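Phosphatase (Mycoplasma pneumoniae M129, PDB 1T71) is a putative iron-dependent phosphatase or phosphodiesterase of the YmdB-like family that binds two iron ions and may hydrolyse 2',3'-cyclic nucleotides. Local coordinates at residues D88-L93 with L104-L109; K117-N122 with R148-H153; G15-N20 with C207-G212. All blocks are in the same frame, centred on the assembly; numbering follows the deposited sequence.

Contact 1. Residues D88-L93 with L104-L109; sequences DLVRPL and LGQGSL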
loop_
_atom_site.group_PDB
_atom_site.type_symbol
_atom_site.label_atom_id
_atom_site.label_comp_id
_atom_site.label_asym_id
_atom_site.label_seq_id
_atom_site.Cartn_x
_atom_site.Cartn_y
_atom_site.Cartn_z
ATOM N N ASP A 88 2.885 -8.738 -12.374
ATOM C CA ASP A 88 3.475 -7.663 -11.580
ATOM C C ASP A 88 2.581 -7.243 -10.418
ATOM O O ASP A 88 2.673 -6.115 -9.937
ATOM C CB ASP A 88 3.753 -6.453 -12.471
ATOM C CG ASP A 88 2.597 -6.143 -13.402
ATOM O OD1 ASP A 88 1.458 -6.536 -13.081
ATOM O OD2 ASP A 88 2.823 -5.504 -14.452
ATOM N N LEU A 89 1.731 -8.164 -9.969
ATOM C CA LEU A 89 0.794 -7.903 -8.879
ATOM C C LEU A 89 0.974 -8.929 -7.765
ATOM O O LEU A 89 0.938 -10.136 -8.015
ATOM C CB LEU A 89 -0.635 -7.980 -9.433
ATOM C CG LEU A 89 -1.946 -7.860 -8.644
ATOM C CD1 LEU A 89 -1.780 -8.350 -7.219
ATOM C CD2 LEU A 89 -2.433 -6.422 -8.684
ATOM N N VAL A 90 1.154 -8.455 -6.536
ATOM C CA VAL A 90 1.317 -9.353 -5.401
ATOM C C VAL A 90 0.189 -9.164 -4.384
ATOM O O VAL A 90 -0.169 -8.038 -4.031
ATOM C CB VAL A 90 2.681 -9.128 -4.685
ATOM C CG1 VAL A 90 3.822 -9.235 -5.689
ATOM C CG2 VAL A 90 2.710 -7.763 -4.024
ATOM N N ARG A 91 -0.371 -10.274 -3.920
ATOM C CA ARG A 91 -1.441 -10.232 -2.938
ATOM C C ARG A 91 -0.903 -10.760 -1.615
ATOM O O ARG A 91 0.240 -11.207 -1.540
ATOM C CB ARG A 91 -2.641 -11.059 -3.428
ATOM C CG ARG A 91 -2.306 -12.403 -4.061
ATOM C CD ARG A 91 -1.841 -13.433 -3.042
ATOM N NE ARG A 91 -1.676 -14.745 -3.664
ATOM C CZ ARG A 91 -1.392 -15.867 -3.005
ATOM N NH1 ARG A 91 -1.236 -15.853 -1.685
ATOM N NH2 ARG A 91 -1.263 -17.009 -3.668
ATOM N N PRO A 92 -1.706 -10.709 -0.549
ATOM C CA PRO A 92 -1.202 -11.212 0.736
ATOM C C PRO A 92 -0.781 -12.696 0.680
ATOM O O PRO A 92 -1.574 -13.563 0.310
ATOM C CB PRO A 92 -2.376 -10.964 1.682
ATOM C CG PRO A 92 -3.043 -9.740 1.074
ATOM C CD PRO A 92 -3.032 -10.081 -0.392
ATOM N N LEU A 93 0.473 -12.969 1.043
ATOM C CA LEU A 93 1.039 -14.325 1.041
ATOM C C LEU A 93 0.453 -15.163 2.168
ATOM O O LEU A 93 0.267 -16.373 2.056
ATOM C CB LEU A 93 2.563 -14.236 1.224
ATOM C CG LEU A 93 3.378 -15.529 1.338
ATOM C CD1 LEU A 93 3.271 -16.335 0.047
ATOM C CD2 LEU A 93 4.835 -15.174 1.606
ATOM N N LEU A 104 -4.625 -18.158 -5.424
ATOM C CA LEU A 104 -4.934 -17.354 -6.603
ATOM C C LEU A 104 -3.897 -16.233 -6.734
ATOM O O LEU A 104 -4.029 -15.178 -6.107
ATOM C CB LEU A 104 -6.329 -16.744 -6.464
ATOM C CG LEU A 104 -7.028 -16.047 -7.637
ATOM C CD1 LEU A 104 -7.688 -14.788 -7.107
ATOM C CD2 LEU A 104 -6.050 -15.713 -8.760
ATOM N N GLY A 105 -2.861 -16.461 -7.538
ATOM C CA GLY A 105 -1.840 -15.442 -7.716
ATOM C C GLY A 105 -0.609 -15.591 -6.837
ATOM O O GLY A 105 -0.381 -16.653 -6.261
ATOM N N GLN A 106 0.173 -14.516 -6.729
ATOM C CA GLN A 106 1.420 -14.495 -5.947
ATOM C C GLN A 106 1.332 -13.741 -4.621
ATOM O O GLN A 106 0.714 -12.681 -4.544
ATOM C CB GLN A 106 2.540 -13.782 -6.712
ATOM C CG GLN A 106 2.681 -14.056 -8.179
ATOM C CD GLN A 106 3.719 -13.147 -8.809
ATOM O OE1 GLN A 106 3.463 -11.965 -9.064
ATOM N NE2 GLN A 106 4.906 -13.687 -9.040
ATOM N N GLY A 107 2.009 -14.268 -3.605
ATOM C CA GLY A 107 2.065 -13.606 -2.312
ATOM C C GLY A 107 3.426 -12.919 -2.202
ATOM O O GLY A 107 3.686 -12.119 -1.294
ATOM N N SER A 108 4.304 -13.239 -3.145
ATOM C CA SER A 108 5.644 -12.664 -3.198
ATOM C C SER A 108 6.190 -12.914 -4.603
ATOM O O SER A 108 5.891 -13.941 -5.210
ATOM C CB SER A 108 6.553 -13.336 -2.163
ATOM O OG SER A 108 7.864 -12.805 -2.202
ATOM N N LEU A 109 6.966 -11.975 -5.132
ATOM C CA LEU A 109 7.533 -12.160 -6.464
ATOM C C LEU A 109 8.968 -11.675 -6.535
ATOM O O LEU A 109 9.408 -10.873 -5.711
ATOM C CB LEU A 109 6.686 -11.451 -7.529
ATOM C CG LEU A 109 6.599 -9.927 -7.617
ATOM C CD1 LEU A 109 7.925 -9.334 -8.065
ATOM C CD2 LEU A 109 5.516 -9.563 -8.618
HETATM O O HOH W 1 -0.547 -12.222 -7.650
#

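Contact 2. Residues K117-N122 with R148-H153; sequences KIRITN and RDCDLH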
loop_
_atom_site.group_PDB
_atom_site.type_symbol
_atom_site.label_atom_id
_atom_site.label_comp_id
_atom_site.label_asym_id
_atom_site.label_seq_id
_atom_site.Cartn_x
_atom_site.Cartn_y
_atom_site.Cartn_z
ATOM N N LYS A 117 18.595 -8.965 -7.624
ATOM C CA LYS A 117 17.441 -9.847 -7.531
ATOM C C LYS A 117 16.546 -9.185 -6.485
ATOM O O LYS A 117 16.874 -9.165 -5.294
ATOM C CB LYS A 117 17.875 -11.233 -7.057
ATOM C CG LYS A 117 17.030 -12.374 -7.590
ATOM C CD LYS A 117 17.560 -13.715 -7.100
ATOM C CE LYS A 117 16.911 -14.878 -7.848
ATOM N NZ LYS A 117 15.425 -14.894 -7.717
ATOM N N ILE A 118 15.425 -8.633 -6.935
ATOM C CA ILE A 118 14.505 -7.937 -6.045
ATOM C C ILE A 118 13.232 -8.715 -5.736
ATOM O O ILE A 118 12.581 -9.255 -6.632
ATOM C CB ILE A 118 14.116 -6.573 -6.639
ATOM C CG1 ILE A 118 15.386 -5.771 -6.951
ATOM C CG2 ILE A 118 13.219 -5.812 -5.665
ATOM C CD1 ILE A 118 15.126 -4.433 -7.624
ATOM N N ARG A 119 12.878 -8.758 -4.457
ATOM C CA ARG A 119 11.684 -9.463 -4.022
ATOM C C ARG A 119 10.650 -8.503 -3.430
ATOM O O ARG A 119 10.999 -7.577 -2.695
ATOM C CB ARG A 119 12.064 -10.511 -2.982
ATOM C CG ARG A 119 11.066 -11.628 -2.834
ATOM C CD ARG A 119 11.576 -12.714 -1.898
ATOM N NE ARG A 119 10.743 -13.905 -1.996
ATOM C CZ ARG A 119 10.979 -14.921 -2.818
ATOM N NH1 ARG A 119 12.036 -14.907 -3.615
ATOM N NH2 ARG A 119 10.141 -15.947 -2.852
ATOM N N ILE A 120 9.383 -8.703 -3.781
ATOM C CA ILE A 120 8.308 -7.875 -3.245
ATOM C C ILE A 120 7.313 -8.811 -2.583
ATOM O O ILE A 120 6.787 -9.728 -3.224
ATOM C CB ILE A 120 7.571 -7.066 -4.341
ATOM C CG1 ILE A 120 8.525 -6.073 -5.006
ATOM C CG2 ILE A 120 6.397 -6.306 -3.715
ATOM C CD1 ILE A 120 7.879 -5.255 -6.124
ATOM N N THR A 121 7.068 -8.582 -1.296
ATOM C CA THR A 121 6.158 -9.408 -0.514
ATOM C C THR A 121 5.068 -8.563 0.148
ATOM O O THR A 121 5.324 -7.458 0.632
ATOM C CB THR A 121 6.934 -10.181 0.574
ATOM O OG1 THR A 121 7.939 -10.986 -0.052
ATOM C CG2 THR A 121 6.002 -11.083 1.375
ATOM N N ASN A 122 3.856 -9.109 0.168
ATOM C CA ASN A 122 2.680 -8.457 0.741
ATOM C C ASN A 122 2.121 -9.399 1.807
ATOM O O ASN A 122 1.984 -10.596 1.572
ATOM C CB ASN A 122 1.653 -8.204 -0.383
ATOM C CG ASN A 122 0.377 -7.502 0.101
ATOM O OD1 ASN A 122 0.404 -6.654 1.007
ATOM N ND2 ASN A 122 -0.747 -7.836 -0.534
ATOM N N ARG A 148 16.463 -17.528 1.584
ATOM C CA ARG A 148 17.613 -16.743 1.131
ATOM C C ARG A 148 17.810 -16.526 -0.369
ATOM O O ARG A 148 18.896 -16.783 -0.894
ATOM C CB ARG A 148 18.898 -17.357 1.687
ATOM C CG ARG A 148 18.894 -17.599 3.182
ATOM C CD ARG A 148 18.713 -16.311 3.965
ATOM N NE ARG A 148 19.200 -16.458 5.334
ATOM C CZ ARG A 148 20.472 -16.691 5.650
ATOM N NH1 ARG A 148 21.388 -16.799 4.694
ATOM N NH2 ARG A 148 20.828 -16.824 6.920
ATOM N N ASP A 149 16.793 -16.036 -1.068
ATOM C CA ASP A 149 16.966 -15.801 -2.497
ATOM C C ASP A 149 16.612 -14.390 -2.952
ATOM O O ASP A 149 15.582 -14.180 -3.606
ATOM C CB ASP A 149 16.145 -16.789 -3.323
ATOM C CG ASP A 149 16.366 -16.615 -4.814
ATOM O OD1 ASP A 149 17.504 -16.860 -5.277
ATOM O OD2 ASP A 149 15.411 -16.219 -5.519
ATOM N N CYS A 150 17.461 -13.428 -2.608
ATOM C CA CYS A 150 17.245 -12.044 -3.012
ATOM C C CYS A 150 18.226 -11.087 -2.354
ATOM O O CYS A 150 18.666 -11.303 -1.225
ATOM C CB CYS A 150 15.806 -11.602 -2.708
ATOM S SG CYS A 150 15.265 -11.865 -1.003
ATOM N N ASP A 151 18.577 -10.036 -3.089
ATOM C CA ASP A 151 19.493 -9.019 -2.600
ATOM C C ASP A 151 18.661 -7.967 -1.885
ATOM O O ASP A 151 19.032 -7.483 -0.814
ATOM C CB ASP A 151 20.245 -8.386 -3.770
ATOM C CG ASP A 151 20.987 -9.411 -4.607
ATOM O OD1 ASP A 151 21.849 -10.123 -4.047
ATOM O OD2 ASP A 151 20.709 -9.503 -5.823
ATOM N N LEU A 152 17.533 -7.616 -2.495
ATOM C CA LEU A 152 16.623 -6.636 -1.921
ATOM C C LEU A 152 15.276 -7.305 -1.656
ATOM O O LEU A 152 14.812 -8.133 -2.442
ATOM C CB LEU A 152 16.444 -5.446 -2.867
ATOM C CG LEU A 152 17.723 -4.763 -3.356
ATOM C CD1 LEU A 152 17.365 -3.430 -3.998
ATOM C CD2 LEU A 152 18.676 -4.547 -2.192
ATOM N N HIS A 153 14.657 -6.947 -0.540
ATOM C CA HIS A 153 13.371 -7.519 -0.171
ATOM C C HIS A 153 12.491 -6.382 0.323
ATOM O O HIS A 153 12.763 -5.798 1.372
ATOM C CB HIS A 153 13.560 -8.557 0.937
ATOM C CG HIS A 153 12.435 -9.537 1.053
ATOM N ND1 HIS A 153 11.176 -9.295 0.542
ATOM C CD2 HIS A 153 12.371 -10.751 1.647
ATOM C CE1 HIS A 153 10.388 -10.318 0.817
ATOM N NE2 HIS A 153 11.088 -11.216 1.486
#

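Contact 3. Residues G15-N20 with C207-G212; sequences GKAGRN and CGPGFG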
loop_
_atom_site.group_PDB
_atom_site.type_symbol
_atom_site.label_atom_id
_atom_site.label_comp_id
_atom_site.label_asym_id
_atom_site.label_seq_id
_atom_site.Cartn_x
_atom_site.Cartn_y
_atom_site.Cartn_z
ATOM N N GLY A 15 -10.308 4.926 -4.946
ATOM C CA GLY A 15 -11.260 5.542 -5.853
ATOM C C GLY A 15 -10.735 6.413 -6.978
ATOM O O GLY A 15 -9.545 6.414 -7.297
ATOM N N LYS A 16 -11.649 7.167 -7.582
ATOM C CA LYS A 16 -11.313 8.052 -8.691
ATOM C C LYS A 16 -10.343 9.136 -8.240
ATOM O O LYS A 16 -9.422 9.501 -8.971
ATOM C CB LYS A 16 -12.586 8.701 -9.249
ATOM C CG LYS A 16 -12.352 9.544 -10.495
ATOM C CD LYS A 16 -13.640 10.194 -11.001
ATOM C CE LYS A 16 -14.753 9.169 -11.244
ATOM N NZ LYS A 16 -14.408 8.117 -12.254
ATOM N N ALA A 17 -10.543 9.649 -7.031
ATOM C CA ALA A 17 -9.671 10.698 -6.526
ATOM C C ALA A 17 -8.225 10.215 -6.436
ATOM O O ALA A 17 -7.299 10.938 -6.794
ATOM C CB ALA A 17 -10.149 11.169 -5.166
ATOM N N GLY A 18 -8.033 8.993 -5.958
ATOM C CA GLY A 18 -6.684 8.478 -5.845
ATOM C C GLY A 18 -6.095 8.256 -7.223
ATOM O O GLY A 18 -4.947 8.609 -7.490
ATOM N N ARG A 19 -6.896 7.669 -8.103
ATOM C CA ARG A 19 -6.463 7.388 -9.465
ATOM C C ARG A 19 -6.009 8.661 -10.167
ATOM O O ARG A 19 -4.942 8.693 -10.776
ATOM C CB ARG A 19 -7.602 6.729 -10.255
ATOM C CG ARG A 19 -7.302 5.298 -10.675
ATOM C CD ARG A 19 -8.476 4.660 -11.413
ATOM N NE ARG A 19 -9.502 4.225 -10.474
ATOM C CZ ARG A 19 -10.735 4.710 -10.422
ATOM N NH1 ARG A 19 -11.119 5.658 -11.262
ATOM N NH2 ARG A 19 -11.581 4.244 -9.516
ATOM N N ASN A 20 -6.817 9.711 -10.063
ATOM C CA ASN A 20 -6.503 10.981 -10.706
ATOM C C ASN A 20 -5.287 11.730 -10.182
ATOM O O ASN A 20 -4.506 12.267 -10.969
ATOM C CB ASN A 20 -7.726 11.898 -10.662
ATOM C CG ASN A 20 -8.795 11.474 -11.646
ATOM O OD1 ASN A 20 -9.964 11.830 -11.505
ATOM N ND2 ASN A 20 -8.394 10.710 -12.662
ATOM N N CYS A 207 -3.684 7.237 -1.085
ATOM C CA CYS A 207 -3.729 8.061 -2.288
ATOM C C CYS A 207 -5.211 8.006 -2.670
ATOM O O CYS A 207 -5.669 7.038 -3.275
ATOM C CB CYS A 207 -2.863 7.469 -3.404
ATOM S SG CYS A 207 -1.068 7.542 -3.106
ATOM N N GLY A 208 -5.964 9.026 -2.268
ATOM C CA GLY A 208 -7.387 9.062 -2.561
ATOM C C GLY A 208 -8.034 10.361 -2.118
ATOM O O GLY A 208 -7.381 11.404 -2.152
ATOM N N PRO A 209 -9.314 10.342 -1.704
ATOM C CA PRO A 209 -10.003 11.557 -1.260
ATOM C C PRO A 209 -9.192 12.295 -0.201
ATOM O O PRO A 209 -8.478 11.668 0.588
ATOM C CB PRO A 209 -11.326 11.021 -0.716
ATOM C CG PRO A 209 -11.576 9.833 -1.594
ATOM C CD PRO A 209 -10.216 9.179 -1.634
ATOM N N GLY A 210 -9.308 13.622 -0.184
ATOM C CA GLY A 210 -8.560 14.420 0.774
ATOM C C GLY A 210 -9.313 14.900 2.003
ATOM O O GLY A 210 -10.199 14.215 2.520
ATOM N N PHE A 211 -8.955 16.091 2.481
ATOM C CA PHE A 211 -9.594 16.651 3.659
ATOM C C PHE A 211 -11.061 16.941 3.382
ATOM O O PHE A 211 -11.400 17.719 2.489
ATOM C CB PHE A 211 -8.876 17.927 4.110
ATOM C CG PHE A 211 -9.165 18.297 5.538
ATOM C CD1 PHE A 211 -10.347 18.948 5.878
ATOM C CD2 PHE A 211 -8.277 17.943 6.553
ATOM C CE1 PHE A 211 -10.646 19.241 7.210
ATOM C CE2 PHE A 211 -8.566 18.233 7.885
ATOM C CZ PHE A 211 -9.754 18.883 8.211
ATOM N N GLY A 212 -11.932 16.317 4.163
ATOM C CA GLY A 212 -13.356 16.499 3.958
ATOM C C GLY A 212 -13.984 15.129 3.821
ATOM O O GLY A 212 -15.194 14.998 3.635
#

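Contact 1. Residues D88-L93 with L104-L109
This contact lies between the two beta sheets of a calcineurin-like metallophosphoesterase fold. Residues 88-93 include the short, weakly bonded edge strand 89-90 of one sheet. Residues 104-109 run into strand 108-112, an edge strand of the other. Arg91 has the largest share of the contact. Its backbone N donates to Gln106 O at 2.7 Å, nearly straight (168°) and almost along the C=O axis. From there the side chain wraps round the same peptide. CB passes beside Gln106 O. CG sits in the crowded position between the backbone N and the carbonyl carbon (chi1 43°), 3.1 Å from Gln106 O. The chain bends at chi2, and CD also rests against this oxygen. NE makes a weak bond to Leu104 O. At the tip the guanidinium splits its two ends between the segments. NH2 donates to Gly105 O at 2.8 Å, with the oxygen tilted 26° from the guanidinium plane. NH1 turns back to its own chain and donates to Pro92 O at 3.1 Å, in that plane. The bonds from NH1 and NH2 hold the rotation of the group. Gly107 N lies over one face, near its rim. Gly107 has no side chain, so its CA can come within 3.6 Å of Leu93 CA. A water bridges Leu89 O and Gln106 N. The side chain of Pro92 lies about 6 Å from that of the iron ligand His158. At the other end Val90 and Leu109 cross at about a right angle, and Val90 CG1 presses on Leu109 CD2 at 3.4 Å, tighter than usual carbon contact.

Contact 2. Residues K117-N122 with R148-H153
Arg119 and His153 lie side by side and point the same way from neighbouring parallel strands. The Arg119 chain runs extended from CG to NE. Its CD sits over one face of the His153 ring, 3.9 Å from the ring centroid, in a CH-pi contact. The guanidinium beyond is turned 74° from the ring plane. Cys150 SG touches the same Arg119 CD, and Leu144 of helix 137-145 packs on both Arg119 and His153. Lys117 meets Asp149 at about a right angle. The lysine chain bends at its last torsion and brings NZ to Asp149 OD2 at 2.6 Å, a salt bridge on the syn lone pair, although Asp149 is poorly ordered. Asp151 takes the other end of the same residue: OD2 accepts from Lys117 N at 2.8 Å through its anti lone pair, almost straight (175°). Lys117 O accepts twice, from Asp151 N and from Leu152 N, both in the carbonyl plane. The next strand bond runs from Arg119 N to Leu152 O at 2.9 Å. On the sheet face opposite Arg119 and His153, Ile118 CG1 packs on Leu152 CB. This is the start of two adjacent parallel strands in a beta-alpha-beta crossover, with helix 137-145 as the connection.

Contact 3. Residues G15-N20 with C207-G212
No hydrogen bond joins the two segments, and the contact rests on close backbone approach and apolar touch. The backbone approach is made by glycines. Gly18 CA lies 3.4 Å from Gly208 CA, and the absence of a side chain on Gly18 lets the first turn of the helix come this near the loop. A CB there would clash with Cys207 O; one on Gly208 would run into Pro209 CD. Gly18 CA also directs a C-H at Cys207 O, at 3.1 Å between the heavy atoms. The apolar part is small. Ala17 CB points at the loop and meets the start of the Pro209 ring, 3.7 Å from Pro209 N and 4.1 Å from Pro209 CD. In the metallophosphoesterase fold this helix, 15-23, follows the short strand 12-13, which pairs in parallel with strand 206-207. Both sides therefore leave the same small sheet near the iron site, where Asp12 and Asn44 are ligands of one iron. Hydrogen bonds run within the helix or to residues outside the contact. Arg19 N donates to Gly15 O at 3.0 Å and Asn20 N to Lys16 O at 2.8 Å. Gly15 O also lies over one face of the Arg19 guanidinium, while Arg19 NH2 bonds Thr45 O. Pro209 O accepts from Gln242 NE2.

How the contacts relate
Contact 3 opens first, at helix 15-23, and closes only at residues 207-212. Its long loop holds both other contacts. Contact 1 opens inside it at residues 88-93 and closes at 104-109 after ten residues without helix or strand. Contact 2 then opens at 117-122 and closes at 148-153, with helix 137-145 in its loop. Contacts 1 and 2 are thus in series, and none cross. Strands 108-112 and 117-124 are antiparallel neighbours, so these two contacts touch: Ser108 OG probably bonds Thr121 OG1. Contact 1 joins the two main sheets, and contact 2 builds one of them. Contact 3, across the chain centre, ties the N-terminal end of helix 15-23 to the loop after strand 206-207.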